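Oligopeptide ABC transporter, periplasmic oligopeptide-binding protein, putative (Thermotoga maritima MSB8, PDB 5IPW) probably binds oligopeptides in the periplasm and hands them to an ABC transporter for uptake, as related family 5 solute-binding proteins do. Local coordinates at residues E8-Y11 with K12-K16; A263-I266 with E267-L271; P37-E40 with Q41-P44. All blocks are in the same frame, centred on the assembly; numbering follows the deposited sequence.

Contact 1: E8-Y11 with K12-K16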
# COMPACT_ATOMS: atom_id res chain seq x y z
N GLU A 8 -6.88 -29.55 7.58
CA GLU A 8 -8.09 -30.17 7.04
C GLU A 8 -8.56 -29.48 5.74
O GLU A 8 -8.84 -30.16 4.75
CB GLU A 8 -9.21 -30.15 8.08
CG GLU A 8 -10.33 -31.14 7.80
CD GLU A 8 -11.61 -30.80 8.56
OE1 GLU A 8 -11.68 -31.08 9.78
OE2 GLU A 8 -12.54 -30.25 7.93
N GLU A 9 -8.64 -28.16 5.75
CA GLU A 9 -9.04 -27.43 4.54
C GLU A 9 -8.04 -27.57 3.40
O GLU A 9 -8.43 -27.61 2.23
CB GLU A 9 -9.25 -25.94 4.84
CG GLU A 9 -10.44 -25.64 5.74
CD GLU A 9 -11.76 -26.17 5.18
OE1 GLU A 9 -12.06 -25.90 3.99
OE2 GLU A 9 -12.47 -26.87 5.94
N TYR A 10 -6.76 -27.64 3.74
CA TYR A 10 -5.72 -27.89 2.73
C TYR A 10 -5.94 -29.24 2.09
O TYR A 10 -5.84 -29.39 0.87
CB TYR A 10 -4.31 -27.82 3.35
CG TYR A 10 -3.20 -28.17 2.39
CD1 TYR A 10 -2.83 -27.30 1.37
CD2 TYR A 10 -2.53 -29.39 2.49
CE1 TYR A 10 -1.83 -27.63 0.48
CE2 TYR A 10 -1.52 -29.72 1.60
CZ TYR A 10 -1.17 -28.84 0.60
OH TYR A 10 -0.17 -29.16 -0.30
N TYR A 11 -6.24 -30.23 2.92
CA TYR A 11 -6.56 -31.57 2.46
C TYR A 11 -7.79 -31.60 1.56
O TYR A 11 -7.79 -32.26 0.53
CB TYR A 11 -6.77 -32.50 3.65
CG TYR A 11 -7.27 -33.86 3.24
CD1 TYR A 11 -6.52 -34.67 2.40
CD2 TYR A 11 -8.51 -34.33 3.69
CE1 TYR A 11 -6.96 -35.92 2.02
CE2 TYR A 11 -8.97 -35.58 3.30
CZ TYR A 11 -8.19 -36.37 2.47
OH TYR A 11 -8.62 -37.61 2.07
N LYS A 12 -8.84 -30.90 1.96
CA LYS A 12 -10.05 -30.84 1.16
C LYS A 12 -9.77 -30.26 -0.21
O LYS A 12 -10.29 -30.74 -1.20
CB LYS A 12 -11.15 -30.04 1.87
CG LYS A 12 -11.87 -30.82 2.96
CD LYS A 12 -12.79 -29.95 3.80
CE LYS A 12 -13.87 -29.27 2.97
NZ LYS A 12 -14.78 -28.44 3.83
N ALA A 13 -8.91 -29.24 -0.27
CA ALA A 13 -8.58 -28.62 -1.56
C ALA A 13 -7.65 -29.45 -2.44
O ALA A 13 -7.81 -29.46 -3.65
CB ALA A 13 -7.97 -27.24 -1.34
N THR A 14 -6.68 -30.13 -1.84
CA THR A 14 -5.52 -30.66 -2.59
C THR A 14 -5.37 -32.18 -2.62
O THR A 14 -4.60 -32.71 -3.42
CB THR A 14 -4.21 -30.10 -2.02
OG1 THR A 14 -4.03 -30.57 -0.67
CG2 THR A 14 -4.22 -28.57 -2.04
N GLY A 15 -6.08 -32.87 -1.73
CA GLY A 15 -5.94 -34.31 -1.59
C GLY A 15 -4.70 -34.76 -0.83
O GLY A 15 -4.45 -35.97 -0.74
N LYS A 16 -3.94 -33.82 -0.27
CA LYS A 16 -2.73 -34.11 0.49
C LYS A 16 -2.97 -33.86 1.95
O LYS A 16 -3.52 -32.83 2.31
CB LYS A 16 -1.58 -33.21 0.06
CG LYS A 16 -1.00 -33.48 -1.31
CD LYS A 16 -0.78 -32.17 -2.06
CE LYS A 16 0.64 -32.01 -2.58
NZ LYS A 16 0.73 -30.72 -3.31
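Tyr-10 and Thr-14 cross at about a right angle one helical turn apart. With its CG opposite the backbone N (chi1 175°), Tyr-10 lays its ring beside its own carbonyl, and Thr-14 OG1 settles over the centre of one face, 3.4 Å above the ring plane. Thr-14 CG2 makes an off-centre CH-pi contact with that ring, 4.1 Å from its centroid. Lys-16 bends at chi2 and chi3 to run past the far end of the ring, its CD 3.5 Å from Tyr-10 OH. Exchanging Tyr-10 for an alanine removes the ring, and would probably leave Thr-14 OG1 and CG2 and the Lys-16 chain without the surface they rest on. Lys-16 O lies at the edge of the Tyr-11 ring, 3.5 Å from Tyr-11 CD1, and Lys-17 adds a cation-pi contact to the same ring. Among the hydrogen bonds, Tyr-10 O takes two from Thr-14: the backbone N, and OG1 at 2.7 Å from a position above the carbonyl plane. Thr-14 OG1 in turn accepts Lys-16 N at 3.3 Å, an ST turn. Backbone bonds continue to Gly-15 N, held by Tyr-11 O. The charged pair is looser: Glu-9 and Lys-12 run side by side, OE2 to NZ 3.5 Å, a weak salt bridge. Gly-15 leaves the helix with positive phi; such a glycine just after the last turn is characteristic of a helix C-terminus, here that of helix 7-14, accompanied by the ST turn at Thr-14.

Contact 2: A263-I266 with E267-L271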
# COMPACT_ATOMS: atom_id res chain seq x y z
N ALA A 263 2.17 -21.01 11.98
CA ALA A 263 1.93 -21.41 10.60
C ALA A 263 2.95 -22.45 10.21
O ALA A 263 4.06 -22.46 10.72
CB ALA A 263 2.02 -20.23 9.67
N VAL A 264 2.56 -23.33 9.29
CA VAL A 264 3.44 -24.34 8.75
C VAL A 264 3.38 -24.37 7.22
O VAL A 264 2.55 -23.73 6.59
CB VAL A 264 3.09 -25.75 9.28
CG1 VAL A 264 3.13 -25.78 10.80
CG2 VAL A 264 1.72 -26.20 8.79
N ASP A 265 4.34 -25.11 6.68
CA ASP A 265 4.40 -25.56 5.29
C ASP A 265 3.31 -26.50 4.89
O ASP A 265 2.67 -27.12 5.73
CB ASP A 265 5.65 -26.44 5.15
CG ASP A 265 6.74 -25.75 4.50
OD1 ASP A 265 6.58 -24.55 4.21
OD2 ASP A 265 7.77 -26.40 4.28
N ILE A 266 3.19 -26.71 3.59
CA ILE A 266 2.45 -27.86 3.08
C ILE A 266 3.04 -29.20 3.54
O ILE A 266 2.32 -30.17 3.62
CB ILE A 266 2.28 -27.82 1.53
CG1 ILE A 266 3.62 -27.79 0.80
CG2 ILE A 266 1.44 -26.62 1.13
CD1 ILE A 266 3.49 -27.80 -0.71
N GLU A 267 4.34 -29.26 3.83
CA GLU A 267 4.94 -30.47 4.42
C GLU A 267 4.94 -30.49 5.95
O GLU A 267 5.56 -31.36 6.56
CB GLU A 267 6.37 -30.66 3.92
CG GLU A 267 6.49 -31.03 2.44
CD GLU A 267 6.08 -32.47 2.15
OE1 GLU A 267 6.78 -33.40 2.61
OE2 GLU A 267 5.05 -32.68 1.47
N GLY A 268 4.28 -29.54 6.59
CA GLY A 268 4.24 -29.49 8.06
C GLY A 268 5.47 -28.91 8.77
O GLY A 268 5.57 -29.02 10.00
N ASN A 269 6.39 -28.30 8.04
CA ASN A 269 7.48 -27.53 8.65
C ASN A 269 6.95 -26.25 9.33
O ASN A 269 6.31 -25.42 8.69
CB ASN A 269 8.54 -27.13 7.61
CG ASN A 269 9.22 -28.32 6.97
OD1 ASN A 269 9.75 -29.18 7.66
ND2 ASN A 269 9.19 -28.38 5.64
N GLN A 270 7.22 -26.11 10.63
CA GLN A 270 6.87 -24.90 11.36
C GLN A 270 7.73 -23.73 10.89
O GLN A 270 8.96 -23.76 11.00
CB GLN A 270 7.08 -25.09 12.87
CG GLN A 270 6.80 -23.83 13.68
CD GLN A 270 7.25 -23.91 15.13
OE1 GLN A 270 8.27 -24.54 15.44
NE2 GLN A 270 6.52 -23.25 16.02
N LEU A 271 7.08 -22.70 10.40
CA LEU A 271 7.78 -21.54 9.89
C LEU A 271 8.23 -20.65 11.06
O LEU A 271 7.80 -20.84 12.19
CB LEU A 271 6.86 -20.77 8.92
CG LEU A 271 6.45 -21.57 7.69
CD1 LEU A 271 5.34 -20.87 6.94
CD2 LEU A 271 7.64 -21.81 6.77
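Val-264 and Gln-270 face each other as an antiparallel, non-hydrogen-bonded pair, with Leu-271 N to Ala-263 O (3.0 Å) and Asp-265 N to Asn-269 O (2.8 Å) flanking the single bridge. The chain reverses through a type I turn from Asp-265 to Gly-268, closed by a bond from Gly-268 N to Asp-265 O. The main side-chain link ties the first residue of the turn to the one after it: Asn-269 ND2 meets Asp-265 OD2 at 2.8 Å with an almost straight N-H...O (174°). The acceptor lies in the amide plane of Asn-269 and is met on its anti side, the donor tilted 26° from the carboxylate plane. Tyr-273 OH is hydrogen-bonded to the same OD2, so this buried oxygen has two partners. On the other branch of the carboxylate, Leu-271 CD2 comes to 3.9 Å from Asp-265 OD1, the two side chains crossing at about a right angle. Leu-271 CG lies beside the backbone N (chi1 -62°), which brings the branched end back over strand 263-265, CD1 4.3 Å from Ala-263 CB; Val-50 of strand 48-51 touches this leucine. Val-264 places CB and CG1 alongside the backbone of Asn-269 and Gln-270, and Gln-270 turns its own side chain from the pair, NE2 bonding to Phe-261 O and Pro-259 O. Gly-268, with positive phi, takes the bulge position; together with the type I turn and the backbone bond from Asp-265 N to Asn-269 O this makes a 3:5 beta hairpin with a G1 bulge, at the end of edge strand 263-265, which runs parallel to strand 48-51.

Contact 3: P37-E40 with Q41-P44; sequences PPVE and QRLP
Arg-42 folds back over Val-39, its guanidinium lying with one face on the Val-39 backbone, CA 3.5 Å above the plane and over its centre. The bend at chi3 (-98°) turns NE back to Pro-37 O, which it meets at 3.0 Å. That bond is nearly straight and lies in the guanidinium plane, so one edge of the group is pinned to the backbone while a face packs on the backbone of Val-39, three residues earlier. NH2 points on to Glu-23, which supplies a salt bridge and would probably stabilise the positive charge of this buried arginine. Gln-41 also reaches back to Pro-37, along another side of the turn: with CG placed across from the backbone N and the chain extended, the Gln-41 and Pro-37 side chains cross at about a right angle, Gln-41 CD 3.6 Å from Pro-37 CB, and Gln-41 OE1 comes near Pro-38 CD at 3.7 Å. These residues wrap a single-turn helix, 39-42, entered from a Pro-Pro pair with Pro-38 at the N-cap. Pro-38 O receives two backbone donors, Arg-42 N at 3.0 Å and Gln-41 N. Further along, Val-39 and Leu-43 point the same way and lie side by side, CG2 to CD1 at 3.4 Å, with Tyr-21 against Leu-43. Leu-43 N closes the turn on Val-39 O at 2.9 Å, and Leu-43 then departs from helical angles toward Pro-44. The carbonyls of Gln-41 and Arg-42 at the helix end both accept from Lys-120 NZ.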
# COMPACT_ATOMS: atom_id res chain seq x y z
N PRO A 37 8.83 -26.98 25.02
CA PRO A 37 7.93 -28.08 24.68
C PRO A 37 8.10 -28.49 23.21
O PRO A 37 8.60 -27.70 22.41
CB PRO A 37 6.53 -27.49 24.92
CG PRO A 37 6.74 -26.26 25.73
CD PRO A 37 8.12 -25.76 25.43
N PRO A 38 7.68 -29.72 22.86
CA PRO A 38 7.91 -30.14 21.47
C PRO A 38 6.95 -29.44 20.50
O PRO A 38 5.91 -28.93 20.91
CB PRO A 38 7.67 -31.65 21.52
CG PRO A 38 6.75 -31.87 22.69
CD PRO A 38 6.94 -30.72 23.64
N VAL A 39 7.32 -29.42 19.22
CA VAL A 39 6.57 -28.68 18.20
C VAL A 39 5.06 -28.98 18.19
O VAL A 39 4.24 -28.08 17.99
CB VAL A 39 7.21 -28.86 16.79
CG1 VAL A 39 7.27 -30.32 16.38
CG2 VAL A 39 6.47 -28.03 15.75
N GLU A 40 4.71 -30.24 18.43
CA GLU A 40 3.30 -30.67 18.44
C GLU A 40 2.49 -29.89 19.46
O GLU A 40 1.31 -29.56 19.23
CB GLU A 40 3.19 -32.17 18.76
CG GLU A 40 3.70 -33.10 17.67
CD GLU A 40 5.22 -33.29 17.67
OE1 GLU A 40 5.87 -33.03 18.72
OE2 GLU A 40 5.75 -33.70 16.61
N GLN A 41 3.13 -29.61 20.59
CA GLN A 41 2.54 -28.84 21.67
C GLN A 41 2.62 -27.33 21.44
O GLN A 41 1.67 -26.60 21.76
CB GLN A 41 3.25 -29.19 22.97
CG GLN A 41 2.66 -28.51 24.20
CD GLN A 41 3.33 -28.96 25.49
OE1 GLN A 41 3.83 -30.09 25.59
NE2 GLN A 41 3.33 -28.07 26.48
N ARG A 42 3.75 -26.87 20.90
CA ARG A 42 3.97 -25.45 20.57
C ARG A 42 2.97 -24.91 19.55
O ARG A 42 2.45 -23.81 19.70
CB ARG A 42 5.35 -25.24 19.99
CG ARG A 42 6.49 -25.12 20.98
CD ARG A 42 7.76 -24.78 20.22
NE ARG A 42 8.55 -25.98 20.00
CZ ARG A 42 9.21 -26.30 18.90
NH1 ARG A 42 9.21 -25.55 17.82
NH2 ARG A 42 9.87 -27.44 18.89
N LEU A 43 2.75 -25.68 18.49
CA LEU A 43 1.80 -25.29 17.43
C LEU A 43 0.35 -25.28 17.93
O LEU A 43 0.02 -25.97 18.89
CB LEU A 43 1.90 -26.24 16.24
CG LEU A 43 3.18 -26.18 15.42
CD1 LEU A 43 3.31 -27.45 14.60
CD2 LEU A 43 3.18 -24.96 14.52
N PRO A 44 -0.52 -24.51 17.27
CA PRO A 44 -1.94 -24.60 17.58
C PRO A 44 -2.53 -25.91 17.07
O PRO A 44 -1.83 -26.71 16.47
CB PRO A 44 -2.54 -23.42 16.83
CG PRO A 44 -1.62 -23.21 15.68
CD PRO A 44 -0.26 -23.54 16.19

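Overall arrangement
Contact 2 is the buried member, contact 1 sits on the surface and contact 3 is partly buried; all three lie on the same side of the chain's centre. Contacts 1 and 3 each stay within one short helix and its flanks, contact 1 at a C-terminal end and contact 3 spanning a single turn, whereas contact 2 is a hairpin on strand 263-265. Contact 2 joins the others: Ile-266 CG2 packs on Tyr-10 OH, and Val-264 and Gln-270 pack on Leu-43. Contacts 1 and 3 remain about 11 Å apart at their nearest atoms. Contact 1 has one buried ring, Tyr-10, among mostly exposed polar and charged side chains; contact 2 buries an amide-carboxylate bond; contact 3 holds a buried arginine within a partly exposed turn.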